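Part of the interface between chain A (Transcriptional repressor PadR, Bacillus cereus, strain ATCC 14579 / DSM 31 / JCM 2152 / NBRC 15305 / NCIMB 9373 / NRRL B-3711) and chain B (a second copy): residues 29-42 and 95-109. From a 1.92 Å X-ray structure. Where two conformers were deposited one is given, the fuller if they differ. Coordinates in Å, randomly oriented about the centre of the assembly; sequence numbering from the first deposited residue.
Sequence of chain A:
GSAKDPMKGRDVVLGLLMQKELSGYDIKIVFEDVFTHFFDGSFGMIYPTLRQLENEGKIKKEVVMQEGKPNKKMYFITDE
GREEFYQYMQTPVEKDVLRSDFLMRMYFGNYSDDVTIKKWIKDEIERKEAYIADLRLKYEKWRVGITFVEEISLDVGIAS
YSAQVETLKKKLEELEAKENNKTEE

Chain A (29-42) IVFEDVFTHFFDGS
Chain B (95-109) KDVLRSDFLMRMYFG

A helix that begins earlier in chain A and includes a wider pi-type turn at 31-35 leads to an irregular segment that pairs with strand 97-99 of chain B; helix 101-107 follows that strand, its axis at 115° to the first. At the single bridge the A:Phe39 and B:Arg99 CA atoms lie 4.1 Å apart. B:Ser100 N donates to A:Phe38 O (2.7 Å), and A:Asp40 N to B:Leu98 O (3.0 Å, nearly linear).

Of all the residues, A:Phe38 has the largest area covered (111 Å² of the 758 Å² buried between the stretches). With phi/psi -141/-3 and chi1 p, its CB lies 3.8 Å from B:Leu103 CD1, while the ring reaches B:Tyr107, CZ to CD1 3.7 Å; a large apolar ring suits this buried, largely apolar surface.

A:Phe39 (-150/66, chi1 -138°) is sandwiched. B:Met104 SE, of selenomethionine, lies over one face, 4.3 Å from the ring centroid; B:Arg99 CB lies over the opposite face, also 4.3 Å from it. Polarizable selenium and aliphatic CH both suit a pi surface.

A:Asp40 (-92/163, chi1 t) uses both backbone and side chain: O lies 3.7 Å from B:Val97 CG1, and OD2 3.8 Å from that same CG1. Next, A:Gly41 (116/-14) adopts angles that would jam a CB against the preceding carbonyl.

B:Tyr107, chi1 t, presents its ring face to the edge of A:Phe35 (chi1 m), centroids 5.0 Å apart. A water donates to A:Thr36 O and B:Asp96 O and accepts from B:Leu98 N.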

# COMPACT_ATOMS: atom_id res chain seq x y z
N ILE A 29 12.46 -6.99 13.22
CA ILE A 29 12.41 -5.60 13.67
C ILE A 29 12.56 -4.68 12.45
O ILE A 29 11.82 -3.72 12.35
CB ILE A 29 13.44 -5.28 14.76
CG1 ILE A 29 13.34 -6.30 15.91
CG2 ILE A 29 13.20 -3.86 15.32
CD1 ILE A 29 12.29 -6.00 17.00
N VAL A 30 13.47 -4.99 11.53
CA VAL A 30 13.61 -4.13 10.32
C VAL A 30 12.30 -4.09 9.55
O VAL A 30 11.88 -3.04 9.07
CB VAL A 30 14.72 -4.54 9.34
CG1 VAL A 30 14.92 -3.36 8.32
CG2 VAL A 30 16.00 -4.72 10.05
N PHE A 31 11.64 -5.23 9.46
CA PHE A 31 10.32 -5.29 8.85
C PHE A 31 9.30 -4.38 9.53
O PHE A 31 8.58 -3.64 8.86
CB PHE A 31 9.77 -6.71 8.86
CG PHE A 31 9.74 -7.36 7.52
CD1 PHE A 31 8.63 -7.23 6.73
CD2 PHE A 31 10.82 -8.08 7.06
CE1 PHE A 31 8.55 -7.79 5.50
CE2 PHE A 31 10.77 -8.68 5.80
CZ PHE A 31 9.62 -8.54 5.02
N GLU A 32 9.23 -4.43 10.85
CA GLU A 32 8.24 -3.63 11.55
C GLU A 32 8.58 -2.15 11.49
O GLU A 32 7.68 -1.31 11.48
CB GLU A 32 8.17 -3.98 13.03
CG GLU A 32 7.89 -5.41 13.39
CD GLU A 32 8.11 -5.67 14.89
OE1 GLU A 32 8.68 -4.79 15.59
OE2 GLU A 32 7.72 -6.76 15.36
N ASP A 33 9.88 -1.85 11.52
CA ASP A 33 10.34 -0.47 11.62
C ASP A 33 10.26 0.28 10.29
O ASP A 33 9.91 1.47 10.26
CB ASP A 33 11.81 -0.43 12.09
CG ASP A 33 11.99 -0.64 13.60
OD1 ASP A 33 11.00 -0.69 14.39
OD2 ASP A 33 13.18 -0.76 13.99
N VAL A 34 10.62 -0.41 9.20
CA VAL A 34 10.87 0.19 7.90
C VAL A 34 9.87 -0.35 6.87
O VAL A 34 9.11 0.43 6.28
CB VAL A 34 12.30 -0.14 7.42
CG1 VAL A 34 12.49 0.21 5.98
CG2 VAL A 34 13.35 0.53 8.30
N PHE A 35 9.83 -1.67 6.67
CA PHE A 35 9.03 -2.23 5.56
C PHE A 35 7.50 -2.18 5.75
O PHE A 35 6.77 -2.24 4.77
CB PHE A 35 9.50 -3.65 5.19
CG PHE A 35 10.84 -3.69 4.56
CD1 PHE A 35 11.98 -3.73 5.31
CD2 PHE A 35 10.98 -3.65 3.21
CE1 PHE A 35 13.24 -3.77 4.71
CE2 PHE A 35 12.25 -3.67 2.65
CZ PHE A 35 13.36 -3.73 3.42
N THR A 36 7.02 -2.05 6.97
CA THR A 36 5.58 -1.79 7.22
C THR A 36 5.10 -0.53 6.43
O THR A 36 3.91 -0.38 6.16
CB THR A 36 5.31 -1.66 8.74
OG1 THR A 36 3.90 -1.52 9.03
CG2 THR A 36 6.02 -0.48 9.28
N HIS A 37 6.03 0.36 6.07
CA HIS A 37 5.65 1.60 5.41
C HIS A 37 5.60 1.49 3.90
O HIS A 37 4.90 2.28 3.25
CB HIS A 37 6.55 2.75 5.86
CG HIS A 37 6.42 3.06 7.32
ND1 HIS A 37 5.32 3.68 7.86
CD2 HIS A 37 7.26 2.80 8.35
CE1 HIS A 37 5.48 3.80 9.16
NE2 HIS A 37 6.65 3.28 9.49
N PHE A 38 6.33 0.53 3.32
CA PHE A 38 6.33 0.42 1.87
C PHE A 38 6.32 -0.99 1.28
O PHE A 38 6.23 -1.13 0.07
CB PHE A 38 7.46 1.29 1.28
CG PHE A 38 8.84 0.81 1.59
CD1 PHE A 38 9.38 -0.25 0.88
CD2 PHE A 38 9.61 1.45 2.56
CE1 PHE A 38 10.65 -0.72 1.16
CE2 PHE A 38 10.91 1.01 2.83
CZ PHE A 38 11.41 -0.08 2.15
N PHE A 39 6.37 -2.04 2.12
CA PHE A 39 6.15 -3.40 1.66
C PHE A 39 5.54 -4.22 2.79
O PHE A 39 6.15 -5.16 3.33
CB PHE A 39 7.43 -4.04 1.07
CG PHE A 39 7.19 -4.83 -0.21
CD1 PHE A 39 7.25 -4.19 -1.48
CD2 PHE A 39 6.86 -6.18 -0.15
CE1 PHE A 39 7.00 -4.90 -2.65
CE2 PHE A 39 6.62 -6.89 -1.31
CZ PHE A 39 6.69 -6.24 -2.58
N ASP A 40 4.32 -3.83 3.14
CA ASP A 40 3.58 -4.39 4.24
C ASP A 40 2.71 -5.52 3.74
O ASP A 40 2.45 -5.64 2.53
CB ASP A 40 2.70 -3.29 4.86
CG ASP A 40 2.16 -3.65 6.25
OD1 ASP A 40 2.81 -4.46 6.98
OD2 ASP A 40 1.08 -3.12 6.58
N GLY A 41 2.25 -6.34 4.68
CA GLY A 41 1.32 -7.42 4.40
C GLY A 41 1.91 -8.79 4.67
O GLY A 41 1.18 -9.77 4.77
N SER A 42 3.22 -8.85 4.83
CA SER A 42 3.96 -10.10 4.76
C SER A 42 4.68 -10.45 6.08
O SER A 42 5.52 -11.36 6.10
CB SER A 42 4.99 -9.98 3.61
OG SER A 42 5.85 -11.10 3.52
N LYS B 95 -5.23 -0.46 9.76
CA LYS B 95 -4.12 0.34 9.27
C LYS B 95 -4.00 0.13 7.77
O LYS B 95 -4.38 -0.90 7.25
CB LYS B 95 -2.80 -0.02 9.97
CG LYS B 95 -2.18 -1.35 9.52
N ASP B 96 -3.47 1.14 7.10
CA ASP B 96 -3.15 1.06 5.69
C ASP B 96 -2.15 -0.06 5.41
O ASP B 96 -1.23 -0.26 6.22
CB ASP B 96 -2.48 2.37 5.23
CG ASP B 96 -3.45 3.44 4.86
OD1 ASP B 96 -4.69 3.30 5.00
OD2 ASP B 96 -2.94 4.47 4.40
N VAL B 97 -2.29 -0.74 4.27
CA VAL B 97 -1.33 -1.73 3.82
C VAL B 97 -0.84 -1.35 2.43
O VAL B 97 -1.57 -1.44 1.45
CB VAL B 97 -1.91 -3.16 3.75
CG1 VAL B 97 -0.78 -4.17 3.39
CG2 VAL B 97 -2.59 -3.54 5.06
N LEU B 98 0.40 -0.87 2.37
CA LEU B 98 1.03 -0.45 1.14
C LEU B 98 2.19 -1.36 0.73
O LEU B 98 3.07 -1.66 1.55
CB LEU B 98 1.59 0.97 1.29
CG LEU B 98 2.41 1.48 0.10
CD1 LEU B 98 1.52 1.55 -1.13
CD2 LEU B 98 3.00 2.90 0.42
N ARG B 99 2.18 -1.77 -0.53
CA ARG B 99 3.33 -2.42 -1.15
C ARG B 99 3.77 -1.60 -2.36
O ARG B 99 3.01 -1.43 -3.32
CB ARG B 99 3.00 -3.85 -1.56
CG ARG B 99 2.20 -4.64 -0.53
CD ARG B 99 2.27 -6.16 -0.87
NE ARG B 99 2.33 -6.35 -2.33
CZ ARG B 99 1.33 -6.82 -3.07
NH1 ARG B 99 0.19 -7.18 -2.49
NH2 ARG B 99 1.46 -6.94 -4.38
N SER B 100 4.97 -1.05 -2.29
CA SER B 100 5.52 -0.21 -3.32
C SER B 100 6.87 -0.81 -3.74
O SER B 100 7.88 -0.68 -3.02
CB SER B 100 5.72 1.22 -2.79
OG SER B 100 6.36 2.04 -3.77
N ASP B 101 6.85 -1.47 -4.90
CA ASP B 101 8.07 -2.04 -5.48
C ASP B 101 9.08 -0.92 -5.74
O ASP B 101 10.26 -1.07 -5.50
CB ASP B 101 7.71 -2.74 -6.77
CG ASP B 101 8.84 -3.61 -7.33
OD1 ASP B 101 9.86 -3.87 -6.64
OD2 ASP B 101 8.68 -4.02 -8.48
N PHE B 102 8.59 0.24 -6.20
CA PHE B 102 9.46 1.37 -6.43
C PHE B 102 10.29 1.74 -5.18
O PHE B 102 11.49 1.91 -5.27
CB PHE B 102 8.71 2.60 -6.95
CG PHE B 102 9.58 3.84 -7.01
CD1 PHE B 102 10.48 4.02 -8.07
CD2 PHE B 102 9.52 4.79 -6.01
CE1 PHE B 102 11.29 5.15 -8.10
CE2 PHE B 102 10.34 5.93 -6.07
CZ PHE B 102 11.22 6.10 -7.11
N LEU B 103 9.66 1.92 -4.03
CA LEU B 103 10.36 2.34 -2.84
C LEU B 103 11.33 1.26 -2.39
O LEU B 103 12.38 1.57 -1.82
CB LEU B 103 9.40 2.75 -1.72
CG LEU B 103 8.63 4.06 -2.00
CD1 LEU B 103 7.53 4.39 -0.96
CD2 LEU B 103 9.59 5.27 -2.20
N MSE B 104 10.98 0.01 -2.61
CA MSE B 104 11.90 -1.09 -2.35
C MSE B 104 13.16 -1.04 -3.24
O MSE B 104 14.26 -1.32 -2.75
CB MSE B 104 11.15 -2.43 -2.42
CG MSE B 104 12.00 -3.66 -2.35
SE MSE B 104 11.22 -4.98 -1.12
CE MSE B 104 12.03 -3.61 0.20
N ARG B 105 13.01 -0.67 -4.51
CA ARG B 105 14.16 -0.51 -5.41
C ARG B 105 15.08 0.59 -4.90
O ARG B 105 16.30 0.46 -4.93
CB ARG B 105 13.76 -0.17 -6.83
CG ARG B 105 12.79 -1.14 -7.48
CD ARG B 105 13.33 -2.49 -7.67
NE ARG B 105 12.28 -3.34 -8.25
CZ ARG B 105 12.27 -3.93 -9.45
NH1 ARG B 105 13.29 -3.81 -10.33
NH2 ARG B 105 11.19 -4.64 -9.79
N MSE B 106 14.48 1.68 -4.43
CA MSE B 106 15.24 2.77 -3.79
C MSE B 106 15.94 2.28 -2.52
O MSE B 106 17.11 2.52 -2.35
CB MSE B 106 14.34 3.93 -3.44
CG MSE B 106 13.71 4.63 -4.65
SE MSE B 106 14.86 5.37 -6.04
CE MSE B 106 14.91 3.88 -7.26
N TYR B 107 15.21 1.60 -1.65
CA TYR B 107 15.77 1.09 -0.43
C TYR B 107 17.01 0.21 -0.70
O TYR B 107 17.98 0.30 0.03
CB TYR B 107 14.73 0.31 0.36
CG TYR B 107 15.15 0.00 1.74
CD1 TYR B 107 14.95 0.92 2.76
CD2 TYR B 107 15.76 -1.19 2.06
CE1 TYR B 107 15.35 0.66 4.04
CE2 TYR B 107 16.19 -1.46 3.39
CZ TYR B 107 15.97 -0.54 4.35
OH TYR B 107 16.35 -0.78 5.66
N PHE B 108 16.93 -0.64 -1.71
CA PHE B 108 18.03 -1.50 -2.13
C PHE B 108 18.88 -0.89 -3.24
O PHE B 108 19.63 -1.63 -3.95
CB PHE B 108 17.48 -2.85 -2.58
CG PHE B 108 16.82 -3.67 -1.46
CD1 PHE B 108 17.43 -3.86 -0.22
CD2 PHE B 108 15.60 -4.28 -1.68
CE1 PHE B 108 16.82 -4.58 0.77
CE2 PHE B 108 15.00 -5.02 -0.72
CZ PHE B 108 15.59 -5.17 0.52
N GLY B 109 18.82 0.43 -3.37
CA GLY B 109 19.44 1.18 -4.46
C GLY B 109 20.93 1.09 -4.55
O GLY B 109 21.48 1.25 -5.61
O HOH W 1 1.49 0.22 4.91